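GrpB family protein (Enterococcus faecalis, PDB 2NRK) is of unknown function but belongs to the GrpB (UPF0157) family, whose kinship with nucleotidyltransferase-like proteins is consistent with a role in nucleotidyl transfer. Local coordinates at residues D55-V60 against H104-D109; K36-G41 against R116-R121. All blocks are in the same frame, centred on the assembly; numbering follows the deposited sequence.

Interaction 1 (D55-V60 against H104-D109)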
loop_
_atom_site.group_PDB
_atom_site.type_symbol
_atom_site.label_atom_id
_atom_site.label_comp_id
_atom_site.label_asym_id
_atom_site.label_seq_id
_atom_site.Cartn_x
_atom_site.Cartn_y
_atom_site.Cartn_z
ATOM N N ASP A 55 5.905 -19.323 0.189
ATOM C CA ASP A 55 6.112 -18.028 0.860
ATOM C C ASP A 55 4.839 -17.490 1.483
ATOM O O ASP A 55 3.767 -17.415 0.797
ATOM C CB ASP A 55 6.644 -16.965 -0.110
ATOM C CG ASP A 55 8.017 -17.313 -0.630
ATOM O OD1 ASP A 55 8.993 -17.098 0.111
ATOM O OD2 ASP A 55 8.103 -17.812 -1.783
ATOM N N PHE A 56 4.970 -17.074 2.741
ATOM C CA PHE A 56 3.885 -16.478 3.559
ATOM C C PHE A 56 4.192 -15.031 3.889
ATOM O O PHE A 56 5.330 -14.704 4.303
ATOM C CB PHE A 56 3.702 -17.237 4.892
ATOM C CG PHE A 56 3.403 -18.696 4.718
ATOM C CD1 PHE A 56 2.102 -19.168 4.863
ATOM C CD2 PHE A 56 4.409 -19.596 4.386
ATOM C CE1 PHE A 56 1.791 -20.522 4.643
ATOM C CE2 PHE A 56 4.110 -20.948 4.180
ATOM C CZ PHE A 56 2.793 -21.418 4.309
ATOM N N LEU A 57 3.195 -14.161 3.665
ATOM C CA LEU A 57 3.266 -12.755 4.101
ATOM C C LEU A 57 2.342 -12.631 5.296
ATOM O O LEU A 57 1.149 -12.875 5.178
ATOM C CB LEU A 57 2.828 -11.809 2.976
ATOM C CG LEU A 57 2.757 -10.306 3.359
ATOM C CD1 LEU A 57 4.110 -9.773 3.844
ATOM C CD2 LEU A 57 2.281 -9.462 2.163
ATOM N N VAL A 58 2.914 -12.362 6.452
ATOM C CA VAL A 58 2.133 -12.244 7.679
ATOM C C VAL A 58 2.200 -10.769 8.112
ATOM O O VAL A 58 3.296 -10.220 8.317
ATOM C CB VAL A 58 2.721 -13.155 8.790
ATOM C CG1 VAL A 58 1.937 -12.970 10.061
ATOM C CG2 VAL A 58 2.685 -14.622 8.372
ATOM N N ILE A 59 1.032 -10.153 8.266
ATOM C CA ILE A 59 0.956 -8.736 8.616
ATOM C C ILE A 59 0.427 -8.657 10.034
ATOM O O ILE A 59 -0.636 -9.228 10.334
ATOM C CB ILE A 59 0.008 -7.993 7.633
ATOM C CG1 ILE A 59 0.511 -8.194 6.201
ATOM C CG2 ILE A 59 -0.068 -6.542 8.034
ATOM C CD1 ILE A 59 -0.521 -7.694 5.159
ATOM N N VAL A 60 1.171 -7.985 10.911
ATOM C CA VAL A 60 0.836 -7.920 12.344
ATOM C C VAL A 60 0.669 -6.487 12.844
ATOM O O VAL A 60 1.164 -5.529 12.220
ATOM C CB VAL A 60 1.932 -8.634 13.236
ATOM C CG1 VAL A 60 2.017 -10.113 12.858
ATOM C CG2 VAL A 60 3.313 -7.928 13.105
ATOM N N HIS A 104 7.397 -14.361 6.015
ATOM C CA HIS A 104 7.916 -12.991 5.988
ATOM C C HIS A 104 6.909 -12.186 6.803
ATOM O O HIS A 104 5.772 -11.986 6.343
ATOM C CB HIS A 104 7.915 -12.445 4.549
ATOM C CG HIS A 104 8.602 -13.335 3.554
ATOM N ND1 HIS A 104 9.892 -13.113 3.122
ATOM C CD2 HIS A 104 8.188 -14.466 2.938
ATOM C CE1 HIS A 104 10.232 -14.056 2.257
ATOM N NE2 HIS A 104 9.219 -14.893 2.129
ATOM N N ILE A 105 7.296 -11.800 8.016
ATOM C CA ILE A 105 6.363 -11.126 8.920
ATOM C C ILE A 105 6.724 -9.638 8.948
ATOM O O ILE A 105 7.880 -9.271 9.151
ATOM C CB ILE A 105 6.409 -11.713 10.344
ATOM C CG1 ILE A 105 6.216 -13.240 10.316
ATOM C CG2 ILE A 105 5.314 -11.099 11.208
ATOM C CD1 ILE A 105 6.451 -13.930 11.710
ATOM N N TYR A 106 5.720 -8.775 8.745
ATOM C CA TYR A 106 5.960 -7.333 8.828
ATOM C C TYR A 106 4.865 -6.647 9.648
ATOM O O TYR A 106 3.739 -7.127 9.722
ATOM C CB TYR A 106 5.926 -6.688 7.450
ATOM C CG TYR A 106 6.967 -7.186 6.460
ATOM C CD1 TYR A 106 8.244 -6.630 6.412
ATOM C CD2 TYR A 106 6.616 -8.154 5.526
ATOM C CE1 TYR A 106 9.178 -7.083 5.414
ATOM C CE2 TYR A 106 7.520 -8.607 4.570
ATOM C CZ TYR A 106 8.770 -8.075 4.518
ATOM O OH TYR A 106 9.602 -8.542 3.490
ATOM N N GLN A 107 5.214 -5.515 10.244
ATOM C CA GLN A 107 4.213 -4.685 10.900
ATOM C C GLN A 107 3.332 -3.988 9.849
ATOM O O GLN A 107 3.796 -3.679 8.742
ATOM C CB GLN A 107 4.891 -3.625 11.759
ATOM C CG GLN A 107 3.974 -3.032 12.806
ATOM C CD GLN A 107 4.783 -2.341 13.890
ATOM O OE1 GLN A 107 5.180 -2.963 14.875
ATOM N NE2 GLN A 107 5.068 -1.067 13.683
ATOM N N PHE A 108 2.070 -3.744 10.201
ATOM C CA PHE A 108 1.089 -3.164 9.287
ATOM C C PHE A 108 1.523 -1.839 8.586
ATOM O O PHE A 108 0.960 -1.462 7.548
ATOM C CB PHE A 108 -0.209 -2.851 10.052
ATOM C CG PHE A 108 -0.079 -1.668 10.950
ATOM C CD1 PHE A 108 0.510 -1.812 12.206
ATOM C CD2 PHE A 108 -0.504 -0.403 10.534
ATOM C CE1 PHE A 108 0.662 -0.726 13.051
ATOM C CE2 PHE A 108 -0.352 0.707 11.365
ATOM C CZ PHE A 108 0.232 0.554 12.627
ATOM N N ASP A 109 2.459 -1.109 9.204
ATOM C CA ASP A 109 2.886 0.178 8.651
ATOM C C ASP A 109 4.118 0.101 7.764
ATOM O O ASP A 109 4.567 1.123 7.230
ATOM C CB ASP A 109 3.033 1.253 9.725
ATOM C CG ASP A 109 3.921 0.836 10.870
ATOM O OD1 ASP A 109 4.503 -0.272 10.859
ATOM O OD2 ASP A 109 4.002 1.649 11.818
#
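The edge of the His104 ring meets Asp55 OD1 and the carbonyl O of Phe56, both near the ring plane, while Tyr91 packs against this ring from the next strand. Leu57 CD1 comes to the edge of the Tyr106 ring, 3.4 Å from CD2, the two side chains crossing at about a right angle. Val60 O lies at the edge of the Phe108 ring, and Asp109 CB sits over one of its faces, toward the rim.

These residues belong to two neighbouring parallel strands inside the mixed sheet. Their ladder alternates: His104 N donates to Phe56 O, Val58 N to His104 O, Tyr106 N to Val58 O (2.9 Å) and Val60 N to Tyr106 O (3.0 Å). Phe108 N, just past the strand, adds a bond to Val60 O at 2.8 Å.

Leu57, Ile59, His104 and Tyr106 point to the face covered by helix 111-126, where Tyr106 OH bonds His117. On the other face Val58 and Ile105 lie side by side, and Val60 CG1 touches Ile105 CG2 at 3.8 Å. His104 CG stands beside its own backbone N (chi1 -52°), which keeps it near Phe56 O, the acceptor of that N. At the ring's far edge NE2 donates to Asp55 OD1 over 3.0 Å, nearly straight at 169°, meeting the anti side of a carboxylate turned 40° from the ring.

Interaction 2 (K36-G41 against R116-R121)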
loop_
_atom_site.group_PDB
_atom_site.type_symbol
_atom_site.label_atom_id
_atom_site.label_comp_id
_atom_site.label_asym_id
_atom_site.label_seq_id
_atom_site.Cartn_x
_atom_site.Cartn_y
_atom_site.Cartn_z
ATOM N N LYS A 36 -3.447 -10.477 8.988
ATOM C CA LYS A 36 -3.680 -11.153 7.711
ATOM C C LYS A 36 -2.501 -12.080 7.399
ATOM O O LYS A 36 -1.364 -11.731 7.650
ATOM C CB LYS A 36 -3.814 -10.090 6.598
ATOM C CG LYS A 36 -4.164 -10.636 5.230
ATOM C CD LYS A 36 -5.594 -11.134 5.238
ATOM C CE LYS A 36 -5.942 -11.667 3.862
ATOM N NZ LYS A 36 -7.393 -11.918 3.893
ATOM N N VAL A 37 -2.796 -13.251 6.825
ATOM C CA VAL A 37 -1.746 -14.091 6.231
ATOM C C VAL A 37 -2.073 -14.227 4.765
ATOM O O VAL A 37 -3.192 -14.647 4.418
ATOM C CB VAL A 37 -1.658 -15.511 6.874
ATOM C CG1 VAL A 37 -0.552 -16.321 6.212
ATOM C CG2 VAL A 37 -1.376 -15.392 8.396
ATOM N N GLU A 38 -1.111 -13.842 3.934
ATOM C CA GLU A 38 -1.261 -13.894 2.469
ATOM C C GLU A 38 -0.249 -14.888 1.866
ATOM O O GLU A 38 0.906 -14.971 2.306
ATOM C CB GLU A 38 -0.991 -12.498 1.868
ATOM C CG GLU A 38 -2.039 -11.415 2.214
ATOM C CD GLU A 38 -3.185 -11.314 1.249
ATOM O OE1 GLU A 38 -3.395 -12.212 0.379
ATOM O OE2 GLU A 38 -3.926 -10.305 1.381
ATOM N N HIS A 39 -0.695 -15.581 0.826
ATOM C CA HIS A 39 0.194 -16.429 0.038
ATOM C C HIS A 39 0.864 -15.513 -0.973
ATOM O O HIS A 39 0.190 -14.788 -1.731
ATOM C CB HIS A 39 -0.694 -17.472 -0.672
ATOM C CG HIS A 39 0.068 -18.586 -1.312
ATOM N ND1 HIS A 39 -0.567 -19.536 -2.069
ATOM C CD2 HIS A 39 1.388 -18.892 -1.342
ATOM C CE1 HIS A 39 0.323 -20.399 -2.537
ATOM N NE2 HIS A 39 1.522 -20.036 -2.109
ATOM N N ILE A 40 2.194 -15.523 -0.989
ATOM C CA ILE A 40 2.949 -14.641 -1.865
ATOM C C ILE A 40 4.016 -15.456 -2.586
ATOM O O ILE A 40 4.092 -16.697 -2.440
ATOM C CB ILE A 40 3.532 -13.434 -1.113
ATOM C CG1 ILE A 40 4.434 -13.869 0.064
ATOM C CG2 ILE A 40 2.408 -12.502 -0.662
ATOM C CD1 ILE A 40 5.545 -12.872 0.430
ATOM N N GLY A 41 4.825 -14.771 -3.392
ATOM C CA GLY A 41 5.945 -15.417 -4.093
ATOM C C GLY A 41 5.455 -16.270 -5.251
ATOM O O GLY A 41 4.266 -16.261 -5.549
ATOM N N ARG A 116 5.286 -4.448 -1.946
ATOM C CA ARG A 116 6.265 -5.027 -2.883
ATOM C C ARG A 116 5.823 -6.455 -3.197
ATOM O O ARG A 116 5.743 -6.849 -4.361
ATOM C CB ARG A 116 7.658 -5.051 -2.286
ATOM C CG ARG A 116 8.650 -5.734 -3.273
ATOM C CD ARG A 116 10.090 -5.431 -2.830
ATOM N NE ARG A 116 10.434 -6.103 -1.582
ATOM C CZ ARG A 116 10.884 -7.352 -1.497
ATOM N NH1 ARG A 116 10.983 -8.121 -2.605
ATOM N NH2 ARG A 116 11.198 -7.849 -0.295
ATOM N N HIS A 117 5.503 -7.215 -2.138
ATOM C CA HIS A 117 5.099 -8.606 -2.315
ATOM C C HIS A 117 3.725 -8.733 -2.946
ATOM O O HIS A 117 3.565 -9.504 -3.881
ATOM C CB HIS A 117 5.090 -9.335 -0.963
ATOM C CG HIS A 117 6.448 -9.460 -0.346
ATOM N ND1 HIS A 117 7.471 -10.163 -0.952
ATOM C CD2 HIS A 117 6.953 -8.986 0.821
ATOM C CE1 HIS A 117 8.544 -10.135 -0.172
ATOM N NE2 HIS A 117 8.265 -9.408 0.899
ATOM N N LEU A 118 2.728 -8.000 -2.434
ATOM C CA LEU A 118 1.366 -8.198 -2.937
ATOM C C LEU A 118 1.236 -7.698 -4.375
ATOM O O LEU A 118 0.582 -8.342 -5.189
ATOM C CB LEU A 118 0.315 -7.490 -2.051
ATOM C CG LEU A 118 0.205 -8.096 -0.650
ATOM C CD1 LEU A 118 -0.709 -7.171 0.213
ATOM C CD2 LEU A 118 -0.351 -9.533 -0.714
ATOM N N ALA A 119 1.830 -6.545 -4.680
ATOM C CA ALA A 119 1.696 -6.019 -6.037
ATOM C C ALA A 119 2.338 -6.979 -7.034
ATOM O O ALA A 119 1.763 -7.238 -8.089
ATOM C CB ALA A 119 2.317 -4.617 -6.143
ATOM N N PHE A 120 3.533 -7.493 -6.694
ATOM C CA PHE A 120 4.292 -8.423 -7.552
ATOM C C PHE A 120 3.434 -9.645 -7.856
ATOM O O PHE A 120 3.253 -10.003 -9.023
ATOM C CB PHE A 120 5.580 -8.834 -6.834
ATOM C CG PHE A 120 6.452 -9.776 -7.625
ATOM C CD1 PHE A 120 7.252 -9.314 -8.666
ATOM C CD2 PHE A 120 6.515 -11.116 -7.259
ATOM C CE1 PHE A 120 8.106 -10.213 -9.401
ATOM C CE2 PHE A 120 7.342 -12.011 -7.985
ATOM C CZ PHE A 120 8.122 -11.558 -9.041
ATOM N N ARG A 121 2.855 -10.237 -6.810
ATOM C CA ARG A 121 1.969 -11.385 -6.983
ATOM C C ARG A 121 0.774 -11.054 -7.870
ATOM O O ARG A 121 0.487 -11.777 -8.856
ATOM C CB ARG A 121 1.454 -11.869 -5.618
ATOM C CG ARG A 121 0.454 -13.032 -5.770
ATOM C CD ARG A 121 -0.278 -13.196 -4.443
ATOM N NE ARG A 121 -1.261 -12.116 -4.260
ATOM C CZ ARG A 121 -1.988 -11.959 -3.153
ATOM N NH1 ARG A 121 -1.862 -12.819 -2.121
ATOM N NH2 ARG A 121 -2.844 -10.947 -3.064
HETATM O O HOH W 1 -4.670 -9.588 -1.083
HETATM O O HOH W 2 4.991 -12.003 -4.112
#
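Strand 36-40 and helix 116-121 pass 8.8 Å apart, axis to axis, with 51° between their directions, and side chains fill the gap. Arg121 reaches back from the helix to the strand, and its NH1 donates twice: to Glu38 OE1 at 3.0 Å, a salt bridge, and to the carbonyl O of His39 at 2.9 Å. Both acceptors lie near the guanidinium plane, at its edge, which fixes the rotation of the group. The carboxylate of Glu38 is turned 63° from that plane, and NH1 meets OE1 from above the carboxylate plane. Water 1 reinforces the pair, donating to Glu38 OE2 and accepting from Arg121 NH2. Leu118 CD2 lies over one face of the guanidinium, toward its rim, and also touches Glu38 CG at 3.9 Å, so the salt bridge rests on an apolar branch.

Ile40 CG1 is set between backbone N and carbonyl carbon (chi1 57°), and from there CD1 goes on to lie over one face of the His117 imidazole, a CH-pi contact 3.8 Å from the ring centroid, while CG2 packs on Leu118 CD2. Water 2 joins the backbones, accepting from Gly41 N and donating to His117 O.

The strand is the outermost on its side of the sheet within the chain, paired with strand 54-60. Helix 14-30 packs on Val37, while helix 157-171 packs against Ala119 and Phe120 of helix 111-126.

Interactions 1 and 2 have centres about 9 Å apart and share one sheet, where strand 54-60 lies between strands 34-40 and 101-107. They touch through backbone and side chains: Glu38 N is 2.8 Å from Leu57 O, a probable hydrogen bond, and Ile40 CG2 packs on Leu57 CB. Along the chain the order is 36-41, 55-60, 104-109, 116-121, so interaction 1 is nested within the loop that interaction 2 closes. Strand 101-107 leads into helix 111-126, which folds back over the sheet. Both also meet Trp172 of the second subunit, which brings this part of the fold to the dimer interface.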